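Local structure of putative NAD(P)H nitroreductase MhqN (Bacillus subtilis, 3BEM) at residues B[128-131]-B[132-136]; B[136-139]-B[140-144]; B[208-211]-B[212-215]. The protein binds FMN as a homodimer and is a putative NAD(P)H nitroreductase that may contribute to the degradation of aromatic compounds. The protein carries 3 engineered substitutions. All coordinates share one frame; numbering follows the deposited sequence.

How the contacts relate
Contacts 1 and 2 are neighbours at one end of the subunit: helix 117-134 finishes in contact 1, helix 136-161 begins in contact 2, and the two share Glu136. Their centres lie 10 Å apart and their side chains meet directly, with a salt bridge of 3.0 Å from Glu132 OE1 to Lys139 NZ and Phe130 CE1 packed 3.5 Å from Phe138 CZ. The side chain of Phe130 is about 6 Å, and that of Glu142 about 5 Å, from a bound FMN. Contact 3 stands well apart, its nearest atoms about 18 Å from contact 2 and about 22 Å from contact 1. It brings Arg208 to the phosphate of a different FMN. All three touch the second subunit.

Contact 1. Residues B[128-131]-B[132-136]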
ATOM      1  N   VAL B 128     -15.937  -4.807  15.300  1.00 18.01           N
ATOM      2  CA  VAL B 128     -17.178  -4.795  14.522  1.00 18.71           C
ATOM      3  C   VAL B 128     -17.864  -3.429  14.560  1.00 19.53           C
ATOM      4  O   VAL B 128     -18.242  -2.876  13.519  1.00 17.88           O
ATOM      5  CB  VAL B 128     -18.090  -5.943  14.984  1.00 21.30           C
ATOM      6  CG1 VAL B 128     -19.441  -5.917  14.287  1.00 20.39           C
ATOM      7  CG2 VAL B 128     -17.355  -7.258  14.727  1.00 20.18           C
ATOM      8  N   SER B 129     -17.997  -2.860  15.755  1.00 20.52           N
ATOM      9  CA  SER B 129     -18.647  -1.588  15.855  1.00 22.20           C
ATOM     10  C   SER B 129     -17.846  -0.445  15.228  1.00 20.76           C
ATOM     11  O   SER B 129     -18.443   0.466  14.722  1.00 21.69           O
ATOM     12  CB  SER B 129     -19.040  -1.263  17.307  1.00 28.02           C
ATOM     13  OG  SER B 129     -17.907  -0.959  18.078  1.00 32.94           O
ATOM     14  N   PHE B 130     -16.519  -0.507  15.256  1.00 20.36           N
ATOM     15  CA  PHE B 130     -15.700   0.485  14.548  1.00 19.95           C
ATOM     16  C   PHE B 130     -16.132   0.579  13.065  1.00 19.24           C
ATOM     17  O   PHE B 130     -16.365   1.664  12.543  1.00 19.98           O
ATOM     18  CB  PHE B 130     -14.212   0.146  14.634  1.00 19.95           C
ATOM     19  CG  PHE B 130     -13.312   1.270  14.221  1.00 20.65           C
ATOM     20  CD1 PHE B 130     -12.924   1.422  12.905  1.00 22.68           C
ATOM     21  CD2 PHE B 130     -12.847   2.184  15.155  1.00 27.70           C
ATOM     22  CE1 PHE B 130     -12.088   2.440  12.508  1.00 27.46           C
ATOM     23  CE2 PHE B 130     -12.011   3.216  14.769  1.00 25.96           C
ATOM     24  CZ  PHE B 130     -11.647   3.358  13.435  1.00 31.40           C
ATOM     25  N   TYR B 131     -16.272  -0.559  12.400  1.00 16.85           N
ATOM     26  CA  TYR B 131     -16.708  -0.604  11.029  1.00 17.69           C
ATOM     27  C   TYR B 131     -18.186  -0.257  10.844  1.00 20.84           C
ATOM     28  O   TYR B 131     -18.528   0.620  10.076  1.00 18.47           O
ATOM     29  CB  TYR B 131     -16.424  -1.976  10.394  1.00 18.31           C
ATOM     30  CG  TYR B 131     -14.959  -2.143  10.009  1.00 18.07           C
ATOM     31  CD1 TYR B 131     -13.968  -2.310  10.986  1.00 17.84           C
ATOM     32  CD2 TYR B 131     -14.562  -2.045   8.677  1.00 19.68           C
ATOM     33  CE1 TYR B 131     -12.633  -2.460  10.633  1.00 18.96           C
ATOM     34  CE2 TYR B 131     -13.202  -2.209   8.308  1.00 16.91           C
ATOM     35  CZ  TYR B 131     -12.249  -2.384   9.295  1.00 19.40           C
ATOM     36  OH  TYR B 131     -10.929  -2.477   8.917  1.00 19.64           O
ATOM     37  N   GLU B 132     -19.050  -0.929  11.577  1.00 20.91           N
ATOM     38  CA  GLU B 132     -20.490  -0.668  11.426  1.00 22.78           C
ATOM     39  C   GLU B 132     -20.863   0.777  11.766  1.00 23.95           C
ATOM     40  O   GLU B 132     -21.716   1.352  11.095  1.00 26.03           O
ATOM     41  CB  GLU B 132     -21.325  -1.639  12.273  1.00 21.75           C
ATOM     42  CG  GLU B 132     -21.195  -3.115  11.927  1.00 25.67           C
ATOM     43  CD  GLU B 132     -22.011  -3.564  10.713  1.00 39.41           C
ATOM     44  OE1 GLU B 132     -22.322  -2.729   9.801  1.00 42.01           O
ATOM     45  OE2 GLU B 132     -22.333  -4.787  10.681  1.00 38.60           O
ATOM     46  N   ASN B 133     -20.234   1.367  12.788  1.00 23.85           N
ATOM     47  CA  ASN B 133     -20.523   2.759  13.133  1.00 24.85           C
ATOM     48  C   ASN B 133     -20.169   3.735  12.008  1.00 22.52           C
ATOM     49  O   ASN B 133     -20.819   4.754  11.854  1.00 24.63           O
ATOM     50  CB  ASN B 133     -19.824   3.208  14.427  1.00 25.70           C
ATOM     51  CG  ASN B 133     -20.408   2.544  15.695  1.00 25.96           C
ATOM     52  OD1 ASN B 133     -21.468   1.889  15.681  1.00 29.45           O
ATOM     53  ND2 ASN B 133     -19.683   2.685  16.799  1.00 28.77           N
ATOM     54  N   ARG B 134     -19.128   3.421  11.243  0.50 21.33           N
ATOM     55  CA  ARG B 134     -18.646   4.315  10.203  0.50 22.19           C
ATOM     56  C   ARG B 134     -19.428   4.114   8.901  0.50 22.31           C
ATOM     57  O   ARG B 134     -19.665   5.077   8.173  0.50 25.61           O
ATOM     58  CB  ARG B 134     -17.129   4.167   9.984  0.50 21.77           C
ATOM     59  CG  ARG B 134     -16.290   4.704  11.135  0.50 21.33           C
ATOM     60  CD  ARG B 134     -14.841   4.993  10.748  0.50 24.48           C
ATOM     61  NE  ARG B 134     -14.175   5.812  11.762  0.50 29.88           N
ATOM     62  CZ  ARG B 134     -13.036   6.481  11.580  0.50 30.40           C
ATOM     63  NH1 ARG B 134     -12.393   6.431  10.415  0.50 34.41           N
ATOM     64  NH2 ARG B 134     -12.526   7.193  12.573  0.50 23.93           N
ATOM     65  N   GLY B 135     -19.847   2.884   8.615  1.00 20.77           N
ATOM     66  CA  GLY B 135     -20.710   2.626   7.451  1.00 21.53           C
ATOM     67  C   GLY B 135     -20.053   2.107   6.192  1.00 23.54           C
ATOM     68  O   GLY B 135     -18.899   1.706   6.195  1.00 19.69           O
ATOM     69  N   GLU B 136     -20.818   2.093   5.110  1.00 24.45           N
ATOM     70  CA  GLU B 136     -20.451   1.364   3.901  1.00 23.92           C
ATOM     71  C   GLU B 136     -19.253   1.966   3.201  1.00 24.48           C
ATOM     72  O   GLU B 136     -18.375   1.227   2.707  1.00 21.57           O
ATOM     73  CB  GLU B 136     -21.630   1.346   2.912  1.00 24.05           C
ATOM     74  CG  GLU B 136     -22.809   0.485   3.361  1.00 31.13           C
ATOM     75  CD  GLU B 136     -22.387  -0.871   3.911  1.00 36.32           C
ATOM     76  OE1 GLU B 136     -21.790  -1.676   3.145  1.00 43.36           O
ATOM     77  OE2 GLU B 136     -22.618  -1.096   5.127  1.00 35.96           O
TER
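Phe130 and Arg134, one helical turn apart near the end of helix 117-134, lie side by side and point the same way. In Phe130 the ring carbon CG stands anti to the backbone nitrogen (chi1 -166°), which leans the ring forward along the helix, toward Arg134 on the next turn. The Arg134 chain runs extended from CG to NE, and its guanidinium reaches the end of the ring, where Phe130 CZ sits over the middle of one guanidinium face, 3.9 Å from Arg134 CZ. The two planes are 22° apart. Arg134 was modelled in two conformers, so this overlap describes one of them; its NH2 bonds Phe171 O of the second subunit, and Phe138 gives it a cation-pi partner. On another side of the helix, Val128 CG1 touches Glu132 CG at 4.1 Å, and a bend at chi2 turns the carboxylate off toward Lys139. Asn133 CG lies 3.0 Å from Ser129 O, a close approach without a hydrogen bond, while Ser129 OG turns back to Gln125 O. Tyr131 points inward, where its hydroxyl bonds His58 NE2. Gly135 is the first residue to leave helical backbone angles, and its N-H still reaches Tyr131 O at 3.0 Å. Its positive phi (99°) would jam a side chain against the preceding carbonyl oxygen, and it also N-caps the following helix. The chemistry suits a helix end with several surroundings: aromatic rings for the interior and the neighbourhood of the flavin, an arginine for the subunit boundary, a carboxylate for the next helix, and a glycine where the chain must turn.

Contact 2. Residues B[136-139]-B[140-144]; sequences EQFK and RDEAI
Backbone bonds from Arg140 N to Glu136 O, Asp141 N to Gln137 O, Glu142 N to Phe138 O and Ala143 N to Lys139 O wind these residues into the opening turns of helix 136-161. Phe138 and Glu142 lie alongside one another. With CG anti to the carbonyl carbon (chi1 -83°), Glu142 sets that methylene over one face of the ring in a CH-pi contact, 3.7 Å from the centroid and 25° off the normal. Beyond the bend at chi2 its carboxylate runs parallel to the ring plane, with Glu142 CD 3.7 Å from Phe138 CZ, and OE2 goes on to a salt bridge with Arg145. Glutamate suits this place because its methylene group can sit on an aromatic face while its charge is met farther along the helix. The long helix lies at the dimer interface, as in other nitroreductases: Arg140 NH2 forms a salt bridge with Asp141 of the second subunit, and Asp141 receives Arg140 of that subunit in return. Ile144 CD1 lies 3.9 Å above the Arg140 guanidinium, toward the rim of one face. A water donates a hydrogen bond to Asp141 OD2 at 2.7 Å and accepts a weak one from Gln137 NE2. Lys139, fully extended beyond CG, carries NZ back to Glu136 OE2 at 2.8 Å, meeting that oxygen on its syn side; Tyr99 OH is another partner of the ammonium.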
ATOM      1  N   GLU B 136     -20.818   2.093   5.110  1.00 24.45           N
ATOM      2  CA  GLU B 136     -20.451   1.364   3.901  1.00 23.92           C
ATOM      3  C   GLU B 136     -19.253   1.966   3.201  1.00 24.48           C
ATOM      4  O   GLU B 136     -18.375   1.227   2.707  1.00 21.57           O
ATOM      5  CB  GLU B 136     -21.630   1.346   2.912  1.00 24.05           C
ATOM      6  CG  GLU B 136     -22.809   0.485   3.361  1.00 31.13           C
ATOM      7  CD  GLU B 136     -22.387  -0.871   3.911  1.00 36.32           C
ATOM      8  OE1 GLU B 136     -21.790  -1.676   3.145  1.00 43.36           O
ATOM      9  OE2 GLU B 136     -22.618  -1.096   5.127  1.00 35.96           O
ATOM     10  N   GLN B 137     -19.221   3.294   3.107  1.00 21.99           N
ATOM     11  CA  GLN B 137     -18.081   3.950   2.469  1.00 21.11           C
ATOM     12  C   GLN B 137     -16.784   3.554   3.193  1.00 21.00           C
ATOM     13  O   GLN B 137     -15.797   3.236   2.532  1.00 18.82           O
ATOM     14  CB  GLN B 137     -18.214   5.475   2.416  1.00 21.83           C
ATOM     15  CG  GLN B 137     -17.112   6.135   1.633  1.00 23.14           C
ATOM     16  CD  GLN B 137     -17.247   7.650   1.516  1.00 29.15           C
ATOM     17  OE1 GLN B 137     -17.383   8.181   0.406  1.00 41.47           O
ATOM     18  NE2 GLN B 137     -17.189   8.359   2.660  1.00 30.41           N
ATOM     19  N   PHE B 138     -16.794   3.623   4.524  1.00 18.95           N
ATOM     20  CA  PHE B 138     -15.625   3.267   5.315  1.00 19.25           C
ATOM     21  C   PHE B 138     -15.191   1.804   5.060  1.00 17.73           C
ATOM     22  O   PHE B 138     -14.007   1.525   4.915  1.00 16.35           O
ATOM     23  CB  PHE B 138     -15.839   3.508   6.805  1.00 17.98           C
ATOM     24  CG  PHE B 138     -14.642   3.130   7.639  1.00 19.00           C
ATOM     25  CD1 PHE B 138     -13.495   3.923   7.606  1.00 20.74           C
ATOM     26  CD2 PHE B 138     -14.625   1.957   8.397  1.00 18.79           C
ATOM     27  CE1 PHE B 138     -12.360   3.561   8.330  1.00 25.01           C
ATOM     28  CE2 PHE B 138     -13.489   1.607   9.121  1.00 22.69           C
ATOM     29  CZ  PHE B 138     -12.357   2.426   9.063  1.00 20.39           C
ATOM     30  N   LYS B 139     -16.135   0.872   5.028  1.00 16.46           N
ATOM     31  CA  LYS B 139     -15.871  -0.529   4.742  1.00 16.83           C
ATOM     32  C   LYS B 139     -15.158  -0.700   3.419  1.00 16.77           C
ATOM     33  O   LYS B 139     -14.238  -1.495   3.297  1.00 16.50           O
ATOM     34  CB  LYS B 139     -17.171  -1.345   4.718  1.00 20.33           C
ATOM     35  CG  LYS B 139     -17.852  -1.507   6.091  1.00 18.22           C
ATOM     36  CD  LYS B 139     -19.186  -2.173   5.933  1.00 20.65           C
ATOM     37  CE  LYS B 139     -19.970  -2.134   7.210  1.00 28.62           C
ATOM     38  NZ  LYS B 139     -21.311  -2.780   6.978  1.00 29.93           N
ATOM     39  N   ARG B 140     -15.587   0.072   2.415  1.00 18.25           N
ATOM     40  CA  ARG B 140     -14.956   0.010   1.104  1.00 16.69           C
ATOM     41  C   ARG B 140     -13.584   0.692   1.111  1.00 16.92           C
ATOM     42  O   ARG B 140     -12.647   0.186   0.471  1.00 17.88           O
ATOM     43  CB  ARG B 140     -15.897   0.641   0.061  1.00 17.65           C
ATOM     44  CG  ARG B 140     -15.375   0.580  -1.338  1.00 23.11           C
ATOM     45  CD  ARG B 140     -16.459   0.925  -2.353  1.00 23.62           C
ATOM     46  NE  ARG B 140     -15.830   0.875  -3.648  1.00 21.59           N
ATOM     47  CZ  ARG B 140     -15.207   1.890  -4.208  1.00 23.93           C
ATOM     48  NH1 ARG B 140     -15.213   3.080  -3.642  1.00 21.44           N
ATOM     49  NH2 ARG B 140     -14.575   1.697  -5.363  1.00 23.01           N
ATOM     50  N   ASP B 141     -13.487   1.841   1.770  1.00 15.49           N
ATOM     51  CA  ASP B 141     -12.197   2.520   1.940  1.00 15.21           C
ATOM     52  C   ASP B 141     -11.169   1.544   2.544  1.00 15.31           C
ATOM     53  O   ASP B 141     -10.006   1.521   2.112  1.00 16.62           O
ATOM     54  CB  ASP B 141     -12.283   3.696   2.900  1.00 16.03           C
ATOM     55  CG  ASP B 141     -13.075   4.865   2.391  1.00 21.60           C
ATOM     56  OD1 ASP B 141     -13.441   4.871   1.191  1.00 26.64           O
ATOM     57  OD2 ASP B 141     -13.311   5.779   3.236  1.00 23.70           O
ATOM     58  N   GLU B 142     -11.620   0.787   3.543  1.00 14.48           N
ATOM     59  CA  GLU B 142     -10.770  -0.157   4.268  1.00 17.39           C
ATOM     60  C   GLU B 142     -10.330  -1.296   3.382  1.00 16.74           C
ATOM     61  O   GLU B 142      -9.162  -1.725   3.432  1.00 16.56           O
ATOM     62  CB  GLU B 142     -11.509  -0.677   5.519  1.00 16.88           C
ATOM     63  CG  GLU B 142     -11.372   0.292   6.669  1.00 16.93           C
ATOM     64  CD  GLU B 142      -9.945   0.338   7.224  1.00 20.52           C
ATOM     65  OE1 GLU B 142      -9.536  -0.585   7.955  1.00 20.56           O
ATOM     66  OE2 GLU B 142      -9.223   1.295   6.912  1.00 20.26           O
ATOM     67  N   ALA B 143     -11.224  -1.742   2.516  1.00 14.04           N
ATOM     68  CA  ALA B 143     -10.908  -2.763   1.505  1.00 15.72           C
ATOM     69  C   ALA B 143      -9.765  -2.271   0.614  1.00 15.13           C
ATOM     70  O   ALA B 143      -8.805  -3.004   0.373  1.00 15.99           O
ATOM     71  CB  ALA B 143     -12.122  -3.065   0.672  1.00 16.37           C
ATOM     72  N   ILE B 144      -9.885  -1.046   0.108  1.00 15.15           N
ATOM     73  CA  ILE B 144      -8.884  -0.460  -0.782  1.00 12.52           C
ATOM     74  C   ILE B 144      -7.574  -0.227  -0.054  1.00 13.17           C
ATOM     75  O   ILE B 144      -6.504  -0.612  -0.528  1.00 14.49           O
ATOM     76  CB  ILE B 144      -9.422   0.827  -1.414  1.00 13.32           C
ATOM     77  CG1 ILE B 144     -10.619   0.520  -2.315  1.00 15.02           C
ATOM     78  CG2 ILE B 144      -8.312   1.552  -2.193  1.00 14.88           C
ATOM     79  CD1 ILE B 144     -11.350   1.800  -2.810  1.00 18.37           C
TER
HETATM   80  O   HOH W   1     -15.081   6.977   4.836  1.00 43.12           O

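Contact 3. Residues B[208-211]-B[212-215]. With FMN (flavin mononucleotide), chain G.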
ATOM      1  N   ARG B 208      10.314  12.078 -11.016  1.00 15.90           N
ATOM      2  CA  ARG B 208       9.844  12.149  -9.625  1.00 14.77           C
ATOM      3  C   ARG B 208       9.954  13.507  -8.974  1.00 15.85           C
ATOM      4  O   ARG B 208      11.003  14.160  -9.016  1.00 18.15           O
ATOM      5  CB  ARG B 208      10.595  11.101  -8.764  1.00 15.39           C
ATOM      6  CG  ARG B 208      10.361   9.650  -9.193  1.00 17.30           C
ATOM      7  CD  ARG B 208       8.898   9.308  -9.189  1.00 16.47           C
ATOM      8  NE  ARG B 208       8.623   7.895  -8.887  1.00 19.58           N
ATOM      9  CZ  ARG B 208       8.611   6.901  -9.770  1.00 17.67           C
ATOM     10  NH1 ARG B 208       8.859   7.123 -11.049  1.00 19.78           N
ATOM     11  NH2 ARG B 208       8.319   5.656  -9.310  1.00 15.04           N
ATOM     12  N   LYS B 209       8.863  13.922  -8.333  1.00 15.31           N
ATOM     13  CA  LYS B 209       8.866  15.099  -7.502  1.00 17.80           C
ATOM     14  C   LYS B 209       9.932  14.902  -6.416  1.00 19.56           C
ATOM     15  O   LYS B 209       9.990  13.853  -5.800  1.00 19.50           O
ATOM     16  CB  LYS B 209       7.485  15.302  -6.826  1.00 18.63           C
ATOM     17  CG  LYS B 209       6.266  15.572  -7.754  1.00 25.21           C
ATOM     18  CD  LYS B 209       4.890  15.251  -7.003  1.00 25.44           C
ATOM     19  CE  LYS B 209       3.640  15.398  -7.920  1.00 31.99           C
ATOM     20  NZ  LYS B 209       2.236  15.058  -7.376  1.00 22.36           N
ATOM     21  N   PRO B 210      10.738  15.936  -6.138  1.00 16.93           N
ATOM     22  CA  PRO B 210      11.631  15.930  -4.975  1.00 17.06           C
ATOM     23  C   PRO B 210      10.887  15.799  -3.683  1.00 15.74           C
ATOM     24  O   PRO B 210       9.726  16.217  -3.576  1.00 17.31           O
ATOM     25  CB  PRO B 210      12.270  17.334  -5.010  1.00 19.00           C
ATOM     26  CG  PRO B 210      12.171  17.742  -6.370  1.00 27.79           C
ATOM     27  CD  PRO B 210      10.844  17.212  -6.856  1.00 21.40           C
ATOM     28  N   VAL B 211      11.580  15.311  -2.664  1.00 16.11           N
ATOM     29  CA  VAL B 211      11.004  15.124  -1.354  1.00 15.41           C
ATOM     30  C   VAL B 211      10.392  16.415  -0.814  1.00 17.33           C
ATOM     31  O   VAL B 211       9.305  16.376  -0.184  1.00 17.00           O
ATOM     32  CB  VAL B 211      12.020  14.536  -0.375  1.00 16.30           C
ATOM     33  CG1 VAL B 211      11.520  14.642   1.072  1.00 15.86           C
ATOM     34  CG2 VAL B 211      12.410  13.066  -0.762  1.00 15.46           C
ATOM     35  N   ASN B 212      11.061  17.554  -1.046  1.00 16.66           N
ATOM     36  CA  ASN B 212      10.561  18.799  -0.534  1.00 20.71           C
ATOM     37  C   ASN B 212       9.302  19.324  -1.229  1.00 19.81           C
ATOM     38  O   ASN B 212       8.695  20.287  -0.759  1.00 21.98           O
ATOM     39  CB  ASN B 212      11.660  19.856  -0.439  1.00 20.02           C
ATOM     40  CG  ASN B 212      12.151  20.352  -1.749  1.00 23.32           C
ATOM     41  OD1 ASN B 212      11.600  20.108  -2.809  1.00 24.76           O
ATOM     42  ND2 ASN B 212      13.251  21.108  -1.680  1.00 35.43           N
ATOM     43  N   GLU B 213       8.867  18.656  -2.289  1.00 19.11           N
ATOM     44  CA  GLU B 213       7.561  18.925  -2.896  1.00 19.98           C
ATOM     45  C   GLU B 213       6.429  17.987  -2.453  1.00 20.40           C
ATOM     46  O   GLU B 213       5.273  18.202  -2.829  1.00 23.00           O
ATOM     47  CB  GLU B 213       7.684  18.856  -4.388  1.00 20.46           C
ATOM     48  CG  GLU B 213       8.532  20.011  -4.883  1.00 24.36           C
ATOM     49  CD  GLU B 213       8.633  20.029  -6.380  1.00 34.29           C
ATOM     50  OE1 GLU B 213       7.783  19.379  -7.053  1.00 30.94           O
ATOM     51  OE2 GLU B 213       9.572  20.693  -6.848  1.00 38.40           O
ATOM     52  N   PHE B 214       6.744  16.924  -1.724  1.00 15.56           N
ATOM     53  CA  PHE B 214       5.680  16.092  -1.175  1.00 15.56           C
ATOM     54  C   PHE B 214       5.684  15.825   0.316  1.00 14.44           C
ATOM     55  O   PHE B 214       4.772  15.155   0.802  1.00 15.69           O
ATOM     56  CB  PHE B 214       5.526  14.820  -1.983  1.00 15.01           C
ATOM     57  CG  PHE B 214       6.605  13.773  -1.775  1.00 16.08           C
ATOM     58  CD1 PHE B 214       6.480  12.809  -0.788  1.00 17.19           C
ATOM     59  CD2 PHE B 214       7.697  13.689  -2.620  1.00 17.80           C
ATOM     60  CE1 PHE B 214       7.472  11.821  -0.620  1.00 17.49           C
ATOM     61  CE2 PHE B 214       8.663  12.659  -2.464  1.00 16.12           C
ATOM     62  CZ  PHE B 214       8.540  11.762  -1.469  1.00 15.12           C
ATOM     63  N   VAL B 215       6.669  16.360   1.038  1.00 14.04           N
ATOM     64  CA  VAL B 215       6.710  16.245   2.474  1.00 14.61           C
ATOM     65  C   VAL B 215       6.759  17.634   3.087  1.00 15.82           C
ATOM     66  O   VAL B 215       7.544  18.481   2.652  1.00 17.85           O
ATOM     67  CB  VAL B 215       7.953  15.511   2.906  1.00 14.67           C
ATOM     68  CG1 VAL B 215       7.984  15.461   4.422  1.00 15.52           C
ATOM     69  CG2 VAL B 215       8.009  14.089   2.269  1.00 17.41           C
TER
HETATM   70  N1  FMN G 300       0.854   0.658 -15.697  1.00 19.52           N
HETATM   71  C2  FMN G 300       0.240   0.197 -16.834  1.00 24.75           C
HETATM   72  O2  FMN G 300       0.966  -0.039 -17.808  1.00 26.55           O
HETATM   73  N3  FMN G 300      -1.115  -0.007 -16.878  1.00 25.97           N
HETATM   74  C4  FMN G 300      -1.938   0.297 -15.806  1.00 26.23           C
HETATM   75  O4  FMN G 300      -3.140  -0.035 -15.878  1.00 19.29           O
HETATM   76  C4A FMN G 300      -1.316   0.761 -14.648  1.00 24.70           C
HETATM   77  N5  FMN G 300      -2.090   1.100 -13.536  1.00 24.09           N
HETATM   78  C5A FMN G 300      -1.429   1.451 -12.374  1.00 20.77           C
HETATM   79  C6  FMN G 300      -2.207   1.665 -11.222  1.00 21.10           C
HETATM   80  C7  FMN G 300      -1.572   2.000 -10.021  1.00 21.43           C
HETATM   81  C7M FMN G 300      -2.406   1.915  -8.746  1.00 18.75           C
HETATM   82  C8  FMN G 300      -0.194   2.147  -9.950  1.00 21.16           C
HETATM   83  C8M FMN G 300       0.502   2.104  -8.593  1.00 16.17           C
HETATM   84  C9  FMN G 300       0.580   1.991 -11.100  1.00 19.58           C
HETATM   85  C9A FMN G 300      -0.028   1.610 -12.296  1.00 19.15           C
HETATM   86  N10 FMN G 300       0.738   1.396 -13.461  1.00 19.19           N
HETATM   87  C10 FMN G 300       0.079   0.933 -14.592  1.00 21.07           C
HETATM   88  C1' FMN G 300       2.196   1.698 -13.440  1.00 18.37           C
HETATM   89  C2' FMN G 300       2.570   3.181 -13.359  1.00 20.16           C
HETATM   90  O2' FMN G 300       2.452   3.746 -14.656  1.00 24.08           O
HETATM   91  C3' FMN G 300       4.004   3.267 -12.860  1.00 22.78           C
HETATM   92  O3' FMN G 300       4.025   2.730 -11.509  1.00 20.88           O
HETATM   93  C4' FMN G 300       4.623   4.663 -12.947  1.00 19.69           C
HETATM   94  O4' FMN G 300       4.682   5.083 -14.323  1.00 22.80           O
HETATM   95  C5' FMN G 300       6.049   4.643 -12.330  1.00 24.69           C
HETATM   96  O5' FMN G 300       6.925   3.689 -12.975  1.00 21.35           O
HETATM   97  P   FMN G 300       8.017   2.966 -12.046  1.00 19.85           P
HETATM   98  O1P FMN G 300       8.891   4.037 -11.477  1.00 22.81           O
HETATM   99  O2P FMN G 300       7.123   2.300 -11.062  1.00 22.19           O
HETATM  100  O3P FMN G 300       8.773   2.019 -12.942  1.00 23.65           O
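The carbonyl oxygen of Val211 accepts two backbone donors and also lies above one face of the Phe214 ring, displaced toward its rim. Val215 N reaches it at 2.9 Å almost along the C=O axis, whereas Phe214 N, at 3.0 Å, comes from above the carbonyl plane. A further bond joins Glu213 N to Pro210 O at 2.9 Å, so overlapping backbone turns follow one another through residues 210-215. Proline suits the start of the first: its nitrogen has no hydrogen to place, while its carbonyl serves the turn. Pro210 CD packs on Glu213 CD, 3.6 Å away, so the proline lies against the end of an extended glutamate. Phe214 takes the crowded position, with CG between backbone N and carbonyl carbon (chi1 74°), which folds the ring back over the turn. Lys209 O lies at its edge, in the plane of the ring, and Val211 CG2 packs 4.1 Å from Phe214 CE2. A serine in place of Phe214 would probably open a gap beside Val211 and strip the Lys209 and Pro210 carbonyls of their aromatic neighbour. Val211 CG1 lies alongside Val215 CG2 at 3.8 Å, a fit for two branched apolar residues. At the other end, Arg208 grips the FMN phosphate from the edge of its guanidinium: NH2 bonds O1P at 2.8 Å, and NH1 gives the same oxygen a weak bond. Arg208 NE and NH2 also bond Ala48 O and Ala50 O of the second subunit, which fixes how the guanidinium is turned. The segment follows strand 186-195 and leads into strand 215-217, where Val215 pairs in parallel with a strand of the second subunit, so the sheet continues across the dimer interface, with Phe214 packed on Thr59 of that subunit and Val215 on its Phe44.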